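PDB 3KH1: predicted metal-dependent phosphohydrolase from Magnetospirillum magnetotacticum MS-1, which is an HD-domain hydrolase that probably uses bound metal to remove phosphate from its substrate, possibly as a 5'-deoxynucleotidase. Local coordinates for the interface of chains A and B. Numbering follows the deposited sequence. Chains: chain A/B, Predicted metal-dependent phosphohydrolase.

Contacts 1 and 3 are two-fold twins: the 3-10 helix 20-25 of one chain meets the loop around residues 32-34 of the other, with the chains exchanged, and their C-alpha centres lie about 18 Å apart. The C-alpha centre of contact 2 lies about 15 Å from that of contact 3 and about 29 Å from that of contact 1; contact 2 has its own twin. Helix 8-19 of chain B supplies contact 2 and leads directly into the 3-10 helix of contact 3, while helix 132-151 of chain A serves both. Each N-terminal arm thus grips its neighbour by an apolar stretch and then a polar one, an arrangement consistent with a dimer.

Contact 1: the interface of chains A and B. Residues chain A 21, 24-25; chain B 32-34, 39.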
# COMPACT_ATOMS: atom_id res chain seq x y z
N ASP A 21 -8.53 3.11 -6.83
CA ASP A 21 -7.47 3.15 -7.83
C ASP A 21 -6.95 4.56 -8.04
O ASP A 21 -5.75 4.76 -8.36
CB ASP A 21 -7.91 2.56 -9.19
CG ASP A 21 -6.71 2.23 -10.14
OD1 ASP A 21 -6.05 1.22 -9.87
OD2 ASP A 21 -6.51 2.91 -11.20
N LYS A 24 -3.67 6.45 -6.82
CA LYS A 24 -2.40 6.23 -7.53
C LYS A 24 -1.99 7.43 -8.38
O LYS A 24 -0.80 7.54 -8.68
CB LYS A 24 -2.51 4.97 -8.40
CG LYS A 24 -2.72 3.68 -7.54
CD LYS A 24 -3.15 2.49 -8.37
CE LYS A 24 -3.57 1.32 -7.49
NZ LYS A 24 -4.12 0.17 -8.31
N THR A 25 -2.93 8.31 -8.69
CA THR A 25 -2.71 9.45 -9.54
C THR A 25 -2.41 10.74 -8.76
O THR A 25 -2.17 11.77 -9.37
CB THR A 25 -3.99 9.73 -10.48
OG1 THR A 25 -5.07 10.20 -9.68
CG2 THR A 25 -4.44 8.53 -11.16
N LEU B 32 -3.40 1.77 -15.31
CA LEU B 32 -4.34 2.30 -14.34
C LEU B 32 -5.72 2.35 -14.91
O LEU B 32 -5.90 2.20 -16.10
CB LEU B 32 -3.92 3.66 -13.84
CG LEU B 32 -2.60 3.83 -13.10
CD1 LEU B 32 -2.55 5.29 -12.63
CD2 LEU B 32 -2.39 2.87 -12.03
N THR B 33 -6.74 2.44 -14.03
CA THR B 33 -8.14 2.47 -14.51
C THR B 33 -8.42 3.64 -15.43
O THR B 33 -9.26 3.55 -16.30
CB THR B 33 -9.19 2.47 -13.35
OG1 THR B 33 -9.10 3.70 -12.62
CG2 THR B 33 -8.94 1.29 -12.41
N ASP B 34 -7.67 4.72 -15.29
CA ASP B 34 -7.73 5.82 -16.24
C ASP B 34 -6.86 5.69 -17.50
O ASP B 34 -6.81 6.61 -18.33
CB ASP B 34 -7.50 7.17 -15.52
CG ASP B 34 -6.07 7.41 -15.10
OD1 ASP B 34 -5.22 6.53 -15.33
OD2 ASP B 34 -5.81 8.50 -14.58
N GLU B 39 0.58 0.38 -14.00
CA GLU B 39 0.61 0.17 -12.58
C GLU B 39 1.95 -0.36 -12.12
O GLU B 39 2.54 -1.18 -12.80
CB GLU B 39 -0.52 -0.75 -12.16
CG GLU B 39 -0.76 -0.86 -10.68
CD GLU B 39 -1.76 -1.93 -10.27
OE1 GLU B 39 -1.84 -2.95 -10.98
OE2 GLU B 39 -2.36 -1.82 -9.19
O HOH W 1 -6.95 5.42 -12.17
O HOH W 2 -4.26 -2.84 -7.92
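A:Asp21 brings its carboxylate against B:Thr33, and OD2 accepts from two donors of that residue. The backbone N of B:Thr33 gives a fairly straight bond to OD2 of A:Asp21 (2.9 Å, 166° at the hydrogen), and the hydroxyl OG1 of B:Thr33 adds a second to the same OD2 at 3.1 Å. Both donors approach from one face, well above the carboxylate plane. Water 1 joins OD2 to the B:Thr33 hydroxyl.

Charge pairing begins at the other oxygen. NZ of A:Lys24 forms salt bridges with OD1 of A:Asp21 at 2.7 Å within its own chain and with OE2 of B:Glu39 across the interface at 2.8 Å, meeting OE2 from above its carboxylate plane. The ammonium group therefore lies between two carboxylates and is likely to offset their mutual repulsion. A:Lys24 stretches out fully beyond CG to get there. An asparagine in place of A:Asp21 would probably weaken the hold on B:Thr33 and leave A:Lys24 without its intrachain charge partner.

Apolar contact is lighter: CD of A:Lys24 passes CD2 of B:Leu32 at 3.8 Å, and the A:Thr25 methyl faces CD1 of B:Leu32.

In the fold, the 3-10 helix 20-25 of chain A, following helix 8-19, meets a chain B loop and strand 38-40.

Contact 2: the interface of chains A and B. Residues chain A 55, 143, 147, 181, 184; chain B 10, 14, 17.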
# COMPACT_ATOMS: atom_id res chain seq x y z
N LEU A 55 8.81 -1.88 11.85
CA LEU A 55 9.30 -1.02 12.95
C LEU A 55 8.42 -1.13 14.18
O LEU A 55 8.52 -0.31 15.09
CB LEU A 55 9.42 0.43 12.45
CG LEU A 55 10.43 0.64 11.30
CD1 LEU A 55 10.42 2.08 10.86
CD2 LEU A 55 11.87 0.19 11.67
N LEU A 143 8.46 10.30 9.33
CA LEU A 143 9.85 9.83 9.19
C LEU A 143 10.21 9.56 7.75
O LEU A 143 11.32 9.88 7.30
CB LEU A 143 9.98 8.54 9.98
CG LEU A 143 11.32 7.80 9.91
CD1 LEU A 143 12.50 8.69 10.39
CD2 LEU A 143 11.30 6.49 10.71
N LEU A 147 13.74 10.28 5.39
CA LEU A 147 14.55 9.25 4.75
C LEU A 147 14.77 9.55 3.29
O LEU A 147 15.89 9.44 2.77
CB LEU A 147 13.90 7.87 4.91
CG LEU A 147 13.68 7.32 6.33
CD1 LEU A 147 12.98 5.96 6.30
CD2 LEU A 147 14.96 7.17 7.09
N LEU A 181 12.80 6.28 17.26
CA LEU A 181 12.70 6.79 15.89
C LEU A 181 12.90 8.31 15.85
O LEU A 181 13.48 8.83 14.89
CB LEU A 181 11.41 6.35 15.20
CG LEU A 181 11.18 4.85 15.04
CD1 LEU A 181 9.83 4.66 14.37
CD2 LEU A 181 12.33 4.12 14.29
N TYR A 184 16.60 8.84 15.92
CA TYR A 184 17.14 8.54 14.60
C TYR A 184 16.94 9.68 13.66
O TYR A 184 17.85 10.12 12.95
CB TYR A 184 16.54 7.25 14.06
CG TYR A 184 17.09 6.85 12.73
CD1 TYR A 184 16.51 7.28 11.55
CD2 TYR A 184 18.23 6.05 12.65
CE1 TYR A 184 17.09 6.96 10.33
CE2 TYR A 184 18.74 5.68 11.41
CZ TYR A 184 18.17 6.15 10.26
OH TYR A 184 18.69 5.80 9.03
N LEU B 10 18.74 -1.26 14.08
CA LEU B 10 17.93 -0.22 13.42
C LEU B 10 18.54 0.15 12.07
O LEU B 10 17.83 0.42 11.12
CB LEU B 10 17.79 0.99 14.33
CG LEU B 10 16.90 2.12 13.83
CD1 LEU B 10 15.52 1.59 13.48
CD2 LEU B 10 16.86 3.28 14.84
N MSE B 14 16.47 0.11 8.66
CA MSE B 14 16.38 1.27 7.80
C MSE B 14 16.94 1.02 6.41
O MSE B 14 16.43 1.57 5.44
CB MSE B 14 17.08 2.46 8.42
CG MSE B 14 16.37 3.02 9.58
SE MSE B 14 14.46 3.64 9.14
CE MSE B 14 14.11 4.15 10.95
N VAL B 17 14.15 -0.61 4.63
CA VAL B 17 13.09 0.39 4.33
C VAL B 17 13.48 1.26 3.11
O VAL B 17 12.65 1.55 2.27
CB VAL B 17 12.81 1.27 5.56
CG1 VAL B 17 11.98 2.48 5.21
CG2 VAL B 17 12.16 0.44 6.70
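B:Met14, present as selenomethionine, inserts its side chain among A:Leu143, A:Leu147, A:Leu181 and A:Tyr184. Its terminal methyl CE meets CD2 of A:Leu143 tip to tip at 3.7 Å and touches CD2 of A:Leu181 at 3.8 Å. The same methyl lies over one face of the A:Tyr184 ring, 4.0 Å above the plane and displaced toward the rim. Farther back along the chain, CG of B:Met14 packs 3.7 Å from the phenol oxygen OH of A:Tyr184, the two side chains running past each other in opposite directions. The selenium faces both methyls of A:Leu147, whose side chain crosses that of B:Met14 nearly at a right angle.

A bend at chi2 (-59°) turns the selenium and CE of B:Met14 inward, allowing the methyl to reach the leucines while CG stays beside the tyrosine.

On either side of this residue, B:Leu10 and B:Val17 extend the packing. CD2 of B:Leu10 lies 3.8 Å from CD2 of A:Tyr184, a ring carbon near the CB end. CG1 of B:Val17 meets CD1 of A:Leu147 at 3.8 Å. A:Leu55 borders the methyl end of B:Met14 more loosely, its CD1 4.2 Å from CE.

The three chain B residues, spaced about a helical turn apart, form one apolar stripe on helix 8-19. It packs against chain A helices 132-151 and 179-195, with A:Leu55 contributed by the loop after helix 41-54.

Contact 3: the interface of chains A and B. Residues chain A 32-34, 148; chain B 21, 24-25.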
# COMPACT_ATOMS: atom_id res chain seq x y z
N LEU A 32 11.05 9.72 -5.17
CA LEU A 32 11.69 8.41 -4.99
C LEU A 32 13.18 8.62 -4.65
O LEU A 32 13.80 9.61 -4.99
CB LEU A 32 11.55 7.57 -6.26
CG LEU A 32 10.25 6.77 -6.41
CD1 LEU A 32 8.99 7.46 -6.05
CD2 LEU A 32 10.23 5.98 -7.71
N THR A 33 13.74 7.60 -4.00
CA THR A 33 15.12 7.69 -3.49
C THR A 33 16.18 7.89 -4.56
O THR A 33 17.27 8.41 -4.24
CB THR A 33 15.46 6.48 -2.58
OG1 THR A 33 15.32 5.29 -3.36
CG2 THR A 33 14.62 6.44 -1.33
N ASP A 34 15.88 7.48 -5.78
CA ASP A 34 16.73 7.73 -6.93
C ASP A 34 16.44 9.04 -7.70
O ASP A 34 17.03 9.27 -8.76
CB ASP A 34 16.69 6.54 -7.92
CG ASP A 34 15.30 6.31 -8.51
OD1 ASP A 34 14.36 7.11 -8.24
OD2 ASP A 34 15.11 5.30 -9.26
N HIS A 148 13.70 9.93 2.61
CA HIS A 148 13.81 10.17 1.16
C HIS A 148 14.60 11.44 0.84
O HIS A 148 15.44 11.41 -0.06
CB HIS A 148 12.43 10.23 0.53
CG HIS A 148 11.86 8.88 0.25
ND1 HIS A 148 11.42 8.53 -0.99
CD2 HIS A 148 11.69 7.78 1.04
CE1 HIS A 148 11.03 7.27 -0.96
NE2 HIS A 148 11.19 6.78 0.25
N ASP B 21 12.02 0.98 -1.44
CA ASP B 21 11.52 2.04 -2.30
C ASP B 21 11.57 1.62 -3.78
O ASP B 21 10.73 2.05 -4.59
CB ASP B 21 12.36 3.30 -2.11
CG ASP B 21 11.91 4.48 -3.00
OD1 ASP B 21 10.74 4.87 -2.85
OD2 ASP B 21 12.70 5.01 -3.81
N LYS B 24 8.56 0.52 -6.12
CA LYS B 24 7.78 1.53 -6.83
C LYS B 24 8.17 1.67 -8.31
O LYS B 24 7.41 2.27 -9.08
CB LYS B 24 7.93 2.88 -6.12
CG LYS B 24 7.43 2.85 -4.67
CD LYS B 24 7.82 4.10 -3.88
CE LYS B 24 7.59 3.97 -2.40
NZ LYS B 24 8.22 5.07 -1.63
N THR B 25 9.35 1.18 -8.64
CA THR B 25 9.87 1.27 -9.99
C THR B 25 9.56 0.04 -10.86
O THR B 25 9.87 0.02 -12.06
CB THR B 25 11.39 1.50 -10.03
OG1 THR B 25 12.12 0.33 -9.64
CG2 THR B 25 11.79 2.69 -9.12
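The chain A loop carrying A:Leu32, A:Thr33 and A:Asp34, together with helix 132-151, receives the 3-10 helix 20-25 of chain B. The carboxylate of B:Asp21 lies against A:Thr33 with one oxygen and against the neighbouring A:His148 ring with its other side. Its OD2 accepts from the backbone N of A:Thr33 at 2.8 Å (163° at the hydrogen) and from the hydroxyl OG1 of A:Thr33 at 2.7 Å. These donors share one face of the carboxylate, but the N stands farther above its plane than the hydroxyl, which comes from the anti side. With CG turned opposite the backbone N (chi1 180°), the B:Asp21 carboxylate projects toward this pair.

The imidazole of A:His148 stands almost perpendicular to the carboxylate, at 86°, with CE1 3.6 Å from CG of B:Asp21. The methyl CG2 of A:Thr33 lies 3.7 Å above the centre of one face of this ring and may help to hold it.

NZ of B:Lys24 forms a salt bridge with OD1 of B:Asp21 at 2.8 Å, approaching nearly in line with the C-O bond, which is likely to help hold the carboxylate's rotation. Away from the salt bridge, CD2 of A:Leu32 packs 3.9 Å from the methyl CG2 of B:Thr25.

By fastening the segment after the N-terminal helix to its neighbour, the site likely supports pairing of the two subunits.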